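Monosaccharide-transporting ATPase (Actinobacillus succinogenes, PDB 5DTE) probably binds monosaccharides in the periplasm as the solute-binding part of an ABC transporter, and holds D-allose between its two lobes. Local coordinates at residues A279-H282 with A283-I287; I112-L115 with D116-D120; D269-P272 with K273-V276. All coordinates share one frame; numbering follows the deposited sequence.

Contact 2 comes first along the chain. It joins strand 112-115, in the parallel six-stranded sheet, to the loop that leads to helix 121-126. Contacts 3 and 1 follow on helix 272-287, contact 3 at its start and contact 1 at its end, with centres about 16 Å apart. The centre of contact 2 lies about 14 Å from each of the other two; the helix packs on strand 112-115. I113 touches A279 and H282 of contact 1, while L115 touches Q275 and V276 of contact 3. Contacts 2 and 3 meet at the allose, through D116 and Q270. Helix and strand lead from this sugar to contact 1, where the A279 side chain is about 14 Å away.

Contact 1. Residues A279-H282 with A283-I287; sequences AIEH and ALKQI
K285 has its CG anti to its own carbonyl carbon and beside the backbone N (chi1 -85°). This first torsion turns the chain back along the helix, toward E281 and H282. The chain stays extended through chi2 and chi3 and bends only at the last torsion (chi4 143°). NZ of K285 then comes 4.2 Å from CD2 of H282. The setting is an alpha-helix, the last turns of helix 272-287, and the contacts join residues three and four apart. The amine reaches the imidazole obliquely, and the two side chains run across each other at a slant. E281 is one turn back, four residues before the lysine. Its OE1 stays 4.6 Å from NZ of K285, so the opposite charges are near but not in contact. OE2 of E281 has a long, weak ion pair with K55.

L284 also has CG anti to its carbonyl carbon (chi1 -69°). Its branch therefore leans back over the preceding turn and passes the carbonyl of I280. CD1 of L284 meets CG2 of I280 at 4.3 Å, a methyl-to-methyl contact between two apolar side chains. The backbone bonds are uneven. A283 N donates to A279 O at 2.9 Å, and Q286 N donates to H282 O at 3.2 Å. The bonds from L284 to I280 and from K285 to E281 are weak.

The helix packs against the parallel sheet. A279 and I280 rest on I89 of strand 87-90, A283 on A87, and H282 on I113 and V134. Q286 continues this row on N132 and P111. Within the helix, the aliphatic part of K285 also passes E281, with CG of K285 3.6 Å from O of E281.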
loop_
_atom_site.group_PDB
_atom_site.type_symbol
_atom_site.label_atom_id
_atom_site.label_comp_id
_atom_site.label_asym_id
_atom_site.label_seq_id
_atom_site.Cartn_x
_atom_site.Cartn_y
_atom_site.Cartn_z
ATOM N N ALA A 279 -13.053 0.430 -7.061
ATOM C CA ALA A 279 -13.522 -0.854 -6.544
ATOM C C ALA A 279 -15.061 -0.930 -6.463
ATOM O O ALA A 279 -15.681 -1.872 -6.968
ATOM C CB ALA A 279 -12.915 -1.114 -5.197
ATOM N N ILE A 280 -15.666 0.077 -5.838
ATOM C CA ILE A 280 -17.121 0.169 -5.709
ATOM C C ILE A 280 -17.797 0.376 -7.063
ATOM O O ILE A 280 -18.920 -0.089 -7.282
ATOM C CB ILE A 280 -17.521 1.325 -4.770
ATOM C CG1 ILE A 280 -16.917 1.109 -3.384
ATOM C CG2 ILE A 280 -19.042 1.491 -4.704
ATOM C CD1 ILE A 280 -16.768 2.388 -2.585
ATOM N N GLU A 281 -17.112 1.078 -7.968
ATOM C CA GLU A 281 -17.640 1.305 -9.308
ATOM C C GLU A 281 -17.608 -0.012 -10.099
ATOM O O GLU A 281 -18.478 -0.275 -10.944
ATOM C CB GLU A 281 -16.849 2.404 -10.028
ATOM C CG GLU A 281 -17.507 3.804 -10.007
ATOM C CD GLU A 281 -18.504 4.029 -11.160
ATOM O OE1 GLU A 281 -18.583 3.166 -12.071
ATOM O OE2 GLU A 281 -19.199 5.078 -11.160
ATOM N N HIS A 282 -16.616 -0.844 -9.781
ATOM C CA HIS A 282 -16.379 -2.101 -10.476
ATOM C C HIS A 282 -17.307 -3.195 -9.989
ATOM O O HIS A 282 -17.714 -4.062 -10.759
ATOM C CB HIS A 282 -14.926 -2.545 -10.300
ATOM C CG HIS A 282 -14.000 -2.006 -11.343
ATOM N ND1 HIS A 282 -12.735 -2.532 -11.562
ATOM C CD2 HIS A 282 -14.138 -0.998 -12.233
ATOM C CE1 HIS A 282 -12.152 -1.872 -12.538
ATOM N NE2 HIS A 282 -12.978 -0.929 -12.966
ATOM N N ALA A 283 -17.622 -3.167 -8.702
ATOM C CA ALA A 283 -18.599 -4.097 -8.146
ATOM C C ALA A 283 -19.954 -3.886 -8.819
ATOM O O ALA A 283 -20.573 -4.837 -9.292
ATOM C CB ALA A 283 -18.711 -3.919 -6.623
ATOM N N LEU A 284 -20.378 -2.621 -8.871
ATOM C CA LEU A 284 -21.667 -2.208 -9.420
ATOM C C LEU A 284 -21.853 -2.633 -10.858
ATOM O O LEU A 284 -22.958 -3.017 -11.256
ATOM C CB LEU A 284 -21.827 -0.687 -9.324
ATOM C CG LEU A 284 -21.973 -0.163 -7.899
ATOM C CD1 LEU A 284 -21.941 1.351 -7.874
ATOM C CD2 LEU A 284 -23.245 -0.694 -7.269
ATOM N N LYS A 285 -20.776 -2.544 -11.638
ATOM C CA LYS A 285 -20.817 -2.959 -13.034
ATOM C C LYS A 285 -21.070 -4.449 -13.086
ATOM O O LYS A 285 -21.964 -4.905 -13.784
ATOM C CB LYS A 285 -19.525 -2.605 -13.769
ATOM C CG LYS A 285 -19.467 -1.172 -14.328
ATOM C CD LYS A 285 -18.185 -0.955 -15.165
ATOM C CE LYS A 285 -17.850 0.522 -15.384
ATOM N NZ LYS A 285 -16.358 0.705 -15.327
ATOM N N GLN A 286 -20.303 -5.197 -12.307
ATOM C CA GLN A 286 -20.468 -6.637 -12.233
ATOM C C GLN A 286 -21.808 -7.076 -11.615
ATOM O O GLN A 286 -22.245 -8.202 -11.834
ATOM C CB GLN A 286 -19.311 -7.249 -11.455
ATOM C CG GLN A 286 -18.148 -7.680 -12.338
ATOM C CD GLN A 286 -17.358 -8.823 -11.749
ATOM O OE1 GLN A 286 -17.168 -8.919 -10.528
ATOM N NE2 GLN A 286 -16.902 -9.716 -12.614
ATOM N N ILE A 287 -22.464 -6.211 -10.848
ATOM C CA ILE A 287 -23.833 -6.508 -10.422
ATOM C C ILE A 287 -24.773 -6.327 -11.610
ATOM O O ILE A 287 -25.805 -6.991 -11.720
ATOM C CB ILE A 287 -24.305 -5.617 -9.248
ATOM C CG1 ILE A 287 -23.546 -5.961 -7.966
ATOM C CG2 ILE A 287 -25.817 -5.765 -9.013
ATOM C CD1 ILE A 287 -23.982 -5.127 -6.788
#

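Contact 2. Residues I112-L115 with D116-D120; sequences IIDL and DVRLD. With ALL (beta-D-allopyranose), chain E.
The carboxylate of D114 has the L119 side chain over one face, with CG of L119 4.0 Å from CG of D114. The two side chains run past each other in opposite directions. L119 N approaches from that same side. It donates to OD2 of D114 over 3.3 Å, on the syn side and 34° out of the carboxylate plane. The bond ties the loop back to the strand it has just left. At the other oxygen, OD1 of D114, the carbonyl O of V117 lies 2.6 Å away. F102 of helix 99-105 touches both side chains, D114 and L119.

The second flat group is the carboxylate of D116, which faces the sugar with both oxygens. OD2 accepts from O1 of the allose at 2.8 Å, and OD1 accepts from O2 at 3.1 Å. The two hydroxyls lie slightly to opposite sides of the carboxylate plane. Two bonds to neighbouring hydroxyls fix how the acid is turned. K34 adds a long, weak ion pair to OD2.

This is the carboxyl end of a strand in the parallel sheet of a type I periplasmic binding protein, where loops line the sugar cleft. The chain bends sharply here. V117 N makes a weak bond to L115 O, 2.9 Å long, and D116 has phi 67° and psi -76°, values that fit a classic gamma turn with D116 at its centre. CG of D116 stands anti to its backbone N, which carries the acid out from the bend toward the ligand. The carbonyl O of D116 is held by Y133 and N170. V117 borders the same sugar hydroxyl, with CG2 of V117 3.8 Å from O1 of the allose.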
loop_
_atom_site.group_PDB
_atom_site.type_symbol
_atom_site.label_atom_id
_atom_site.label_comp_id
_atom_site.label_asym_id
_atom_site.label_seq_id
_atom_site.Cartn_x
_atom_site.Cartn_y
_atom_site.Cartn_z
ATOM N N ILE A 112 -16.979 -9.823 -6.884
ATOM C CA ILE A 112 -16.009 -9.637 -5.835
ATOM C C ILE A 112 -14.737 -8.993 -6.381
ATOM O O ILE A 112 -14.153 -9.454 -7.357
ATOM C CB ILE A 112 -15.697 -10.994 -5.147
ATOM C CG1 ILE A 112 -14.692 -10.814 -4.009
ATOM C CG2 ILE A 112 -15.197 -12.033 -6.144
ATOM C CD1 ILE A 112 -14.557 -12.036 -3.118
ATOM N N ILE A 113 -14.329 -7.910 -5.739
ATOM C CA ILE A 113 -13.192 -7.108 -6.178
ATOM C C ILE A 113 -11.998 -7.282 -5.261
ATOM O O ILE A 113 -12.073 -7.017 -4.066
ATOM C CB ILE A 113 -13.530 -5.583 -6.228
ATOM C CG1 ILE A 113 -14.721 -5.315 -7.146
ATOM C CG2 ILE A 113 -12.325 -4.790 -6.681
ATOM C CD1 ILE A 113 -14.739 -6.192 -8.409
ATOM N N ASP A 114 -10.885 -7.710 -5.832
ATOM C CA ASP A 114 -9.652 -7.830 -5.084
ATOM C C ASP A 114 -8.945 -6.455 -5.044
ATOM O O ASP A 114 -8.370 -6.007 -6.039
ATOM C CB ASP A 114 -8.793 -8.931 -5.719
ATOM C CG ASP A 114 -7.339 -8.867 -5.306
ATOM O OD1 ASP A 114 -7.073 -8.523 -4.139
ATOM O OD2 ASP A 114 -6.460 -9.159 -6.156
ATOM N N LEU A 115 -9.011 -5.785 -3.892
ATOM C CA LEU A 115 -8.414 -4.453 -3.716
ATOM C C LEU A 115 -7.037 -4.526 -3.052
ATOM O O LEU A 115 -6.787 -5.431 -2.267
ATOM C CB LEU A 115 -9.350 -3.557 -2.884
ATOM C CG LEU A 115 -8.974 -2.115 -2.509
ATOM C CD1 LEU A 115 -8.890 -1.231 -3.745
ATOM C CD2 LEU A 115 -9.985 -1.527 -1.530
ATOM N N ASP A 116 -6.160 -3.581 -3.399
ATOM C CA ASP A 116 -4.825 -3.365 -2.788
ATOM C C ASP A 116 -3.770 -4.459 -3.013
ATOM O O ASP A 116 -2.824 -4.269 -3.785
ATOM C CB ASP A 116 -4.947 -3.137 -1.270
ATOM C CG ASP A 116 -3.623 -2.703 -0.629
ATOM O OD1 ASP A 116 -2.899 -1.874 -1.234
ATOM O OD2 ASP A 116 -3.304 -3.194 0.478
ATOM N N VAL A 117 -3.907 -5.570 -2.294
ATOM C CA VAL A 117 -2.958 -6.673 -2.371
ATOM C C VAL A 117 -3.414 -7.665 -3.441
ATOM O O VAL A 117 -4.553 -8.118 -3.429
ATOM C CB VAL A 117 -2.807 -7.362 -1.001
ATOM C CG1 VAL A 117 -2.023 -8.663 -1.121
ATOM C CG2 VAL A 117 -2.152 -6.402 0.018
ATOM N N ARG A 118 -2.533 -7.975 -4.390
ATOM C CA ARG A 118 -2.939 -8.760 -5.556
ATOM C C ARG A 118 -2.736 -10.251 -5.347
ATOM O O ARG A 118 -1.641 -10.694 -4.944
ATOM C CB ARG A 118 -2.182 -8.308 -6.802
ATOM C CG ARG A 118 -2.729 -8.894 -8.100
ATOM C CD ARG A 118 -1.978 -8.354 -9.329
ATOM N NE ARG A 118 -1.976 -9.302 -10.443
ATOM C CZ ARG A 118 -2.996 -9.482 -11.278
ATOM N NH1 ARG A 118 -2.908 -10.377 -12.256
ATOM N NH2 ARG A 118 -4.111 -8.776 -11.133
ATOM N N LEU A 119 -3.802 -11.013 -5.625
ATOM C CA LEU A 119 -3.776 -12.477 -5.547
ATOM C C LEU A 119 -2.767 -13.086 -6.548
ATOM O O LEU A 119 -2.545 -12.545 -7.632
ATOM C CB LEU A 119 -5.175 -13.067 -5.793
ATOM C CG LEU A 119 -6.404 -12.722 -4.931
ATOM C CD1 LEU A 119 -7.585 -13.597 -5.327
ATOM C CD2 LEU A 119 -6.147 -12.843 -3.444
ATOM N N ASP A 120 -2.158 -14.209 -6.171
ATOM C CA ASP A 120 -1.177 -14.882 -7.021
ATOM C C ASP A 120 -1.785 -15.234 -8.375
ATOM O O ASP A 120 -2.746 -16.000 -8.438
ATOM C CB ASP A 120 -0.657 -16.148 -6.336
ATOM C CG ASP A 120 0.784 -16.450 -6.685
ATOM O OD1 ASP A 120 1.652 -15.591 -6.415
ATOM O OD2 ASP A 120 1.049 -17.544 -7.230
HETATM C C1 ALL E . -0.032 -1.981 1.753
HETATM C C2 ALL E . -0.753 -0.744 1.254
HETATM C C3 ALL E . -0.398 0.470 2.030
HETATM C C4 ALL E . -0.440 0.239 3.509
HETATM C C5 ALL E . 0.484 -0.922 3.832
HETATM C C6 ALL E . 0.694 -1.139 5.295
HETATM O O1 ALL E . -0.544 -3.123 1.184
HETATM O O2 ALL E . -0.357 -0.531 -0.118
HETATM O O3 ALL E . 0.965 0.865 1.681
HETATM O O4 ALL E . -0.023 1.424 4.205
HETATM O O5 ALL E . -0.109 -2.114 3.238
HETATM O O6 ALL E . -0.482 -1.680 5.860
#

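Contact 3. Residues D269-P272 with K273-V276; sequences DQLP and KKQV. With ALL (beta-D-allopyranose), chain E.
Q275 folds back from the first turn of its helix to reach Q270. Its CG lies anti to the carbonyl carbon and beside the backbone N (chi1 -77°), and the chain is extended beyond CG. This carries the amide past the start of the helix, where NE2 of Q275 donates to O of Q270 over 3.1 Å. The donor is tilted out of the carbonyl plane. Q270 is turned differently, with CG anti to its backbone N and the rest of the chain straight. Its amide therefore extends toward the allose, and CD of Q270 comes 3.9 Å from O2 of the sugar. The two glutamines cross at a slant, their amide planes 67° apart. Q275 thus holds the backbone of a residue of the sugar pocket.

L271 is the N-cap residue. Its carbonyl O receives Q275 N at 3.0 Å, with the donor nearly along the C=O axis. CB of L271 also rests against CB of K274, 4.0 Å away. Before the cap, D269 makes an Asx turn: its OD1 accepts from N of L271 at 3.2 Å, and the N-H comes from above the carboxylate plane. One residue on from Q275, V276 N makes a weak 3.4 Å bond to O of P272. CG1 of V276 is flanked by its own N and C (chi1 64°), which brings it beside that oxygen.

The segment joins strand 267-269, paired with strand 301-303, to helix 272-287. P272 and K273 lie on helix 39-54, at Y40 and S43, and K273 NZ bonds to Q46 there. V276 touches A48 of that helix, and both Q275 and V276 pack on L115 of strand 112-115.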
loop_
_atom_site.group_PDB
_atom_site.type_symbol
_atom_site.label_atom_id
_atom_site.label_comp_id
_atom_site.label_asym_id
_atom_site.label_seq_id
_atom_site.Cartn_x
_atom_site.Cartn_y
_atom_site.Cartn_z
ATOM N N ASP A 269 1.696 9.249 -3.527
ATOM C CA ASP A 269 0.261 9.230 -3.294
ATOM C C ASP A 269 -0.327 8.132 -4.154
ATOM O O ASP A 269 -0.292 8.177 -5.386
ATOM C CB ASP A 269 -0.413 10.577 -3.591
ATOM C CG ASP A 269 -1.889 10.614 -3.128
ATOM O OD1 ASP A 269 -2.314 9.704 -2.376
ATOM O OD2 ASP A 269 -2.621 11.562 -3.500
ATOM N N GLN A 270 -0.864 7.142 -3.463
ATOM C CA GLN A 270 -1.390 5.931 -4.055
ATOM C C GLN A 270 -2.841 6.133 -4.471
ATOM O O GLN A 270 -3.442 5.264 -5.102
ATOM C CB GLN A 270 -1.262 4.806 -3.037
ATOM C CG GLN A 270 -1.498 3.464 -3.564
ATOM C CD GLN A 270 -1.340 2.439 -2.502
ATOM O OE1 GLN A 270 -1.005 2.774 -1.374
ATOM N NE2 GLN A 270 -1.587 1.175 -2.841
ATOM N N LEU A 271 -3.390 7.292 -4.098
ATOM C CA LEU A 271 -4.787 7.640 -4.360
ATOM C C LEU A 271 -5.770 6.607 -3.794
ATOM O O LEU A 271 -6.534 5.972 -4.538
ATOM C CB LEU A 271 -4.991 7.820 -5.863
ATOM C CG LEU A 271 -4.007 8.866 -6.379
ATOM C CD1 LEU A 271 -4.121 9.014 -7.860
ATOM C CD2 LEU A 271 -4.293 10.183 -5.702
ATOM N N PRO A 272 -5.769 6.456 -2.460
ATOM C CA PRO A 272 -6.521 5.366 -1.835
ATOM C C PRO A 272 -8.035 5.559 -1.935
ATOM O O PRO A 272 -8.782 4.591 -1.814
ATOM C CB PRO A 272 -6.053 5.415 -0.382
ATOM C CG PRO A 272 -5.681 6.834 -0.161
ATOM C CD PRO A 272 -5.172 7.362 -1.463
ATOM N N LYS A 273 -8.481 6.793 -2.150
ATOM C CA LYS A 273 -9.911 7.051 -2.296
ATOM C C LYS A 273 -10.364 6.717 -3.701
ATOM O O LYS A 273 -11.435 6.149 -3.871
ATOM C CB LYS A 273 -10.245 8.503 -1.973
ATOM C CG LYS A 273 -9.638 8.992 -0.672
ATOM C CD LYS A 273 -10.641 9.739 0.166
ATOM C CE LYS A 273 -10.019 10.260 1.443
ATOM N NZ LYS A 273 -11.017 11.028 2.241
ATOM N N LYS A 274 -9.547 7.071 -4.700
ATOM C CA LYS A 274 -9.830 6.754 -6.103
ATOM C C LYS A 274 -9.832 5.240 -6.330
ATOM O O LYS A 274 -10.692 4.700 -7.035
ATOM C CB LYS A 274 -8.813 7.415 -7.018
ATOM C CG LYS A 274 -9.036 7.142 -8.514
ATOM C CD LYS A 274 -8.009 7.909 -9.384
ATOM C CE LYS A 274 -7.946 7.444 -10.853
ATOM N NZ LYS A 274 -9.191 7.680 -11.605
ATOM N N GLN A 275 -8.859 4.563 -5.726
ATOM C CA GLN A 275 -8.811 3.108 -5.752
ATOM C C GLN A 275 -10.129 2.483 -5.301
ATOM O O GLN A 275 -10.825 1.832 -6.079
ATOM C CB GLN A 275 -7.694 2.596 -4.857
ATOM C CG GLN A 275 -6.307 2.724 -5.426
ATOM C CD GLN A 275 -5.302 1.848 -4.682
ATOM O OE1 GLN A 275 -5.660 0.840 -4.060
ATOM N NE2 GLN A 275 -4.041 2.229 -4.750
ATOM N N VAL A 276 -10.468 2.683 -4.032
ATOM C CA VAL A 276 -11.663 2.073 -3.470
ATOM C C VAL A 276 -12.923 2.626 -4.139
ATOM O O VAL A 276 -13.967 1.988 -4.126
ATOM C CB VAL A 276 -11.724 2.280 -1.952
ATOM C CG1 VAL A 276 -11.850 3.756 -1.616
ATOM C CG2 VAL A 276 -12.854 1.461 -1.338
HETATM C C1 ALL E . -0.032 -1.981 1.753
HETATM C C2 ALL E . -0.753 -0.744 1.254
HETATM C C3 ALL E . -0.398 0.470 2.030
HETATM C C4 ALL E . -0.440 0.239 3.509
HETATM C C5 ALL E . 0.484 -0.922 3.832
HETATM C C6 ALL E . 0.694 -1.139 5.295
HETATM O O1 ALL E . -0.544 -3.123 1.184
HETATM O O2 ALL E . -0.357 -0.531 -0.118
HETATM O O3 ALL E . 0.965 0.865 1.681
HETATM O O4 ALL E . -0.023 1.424 4.205
HETATM O O5 ALL E . -0.109 -2.114 3.238
HETATM O O6 ALL E . -0.482 -1.680 5.860
#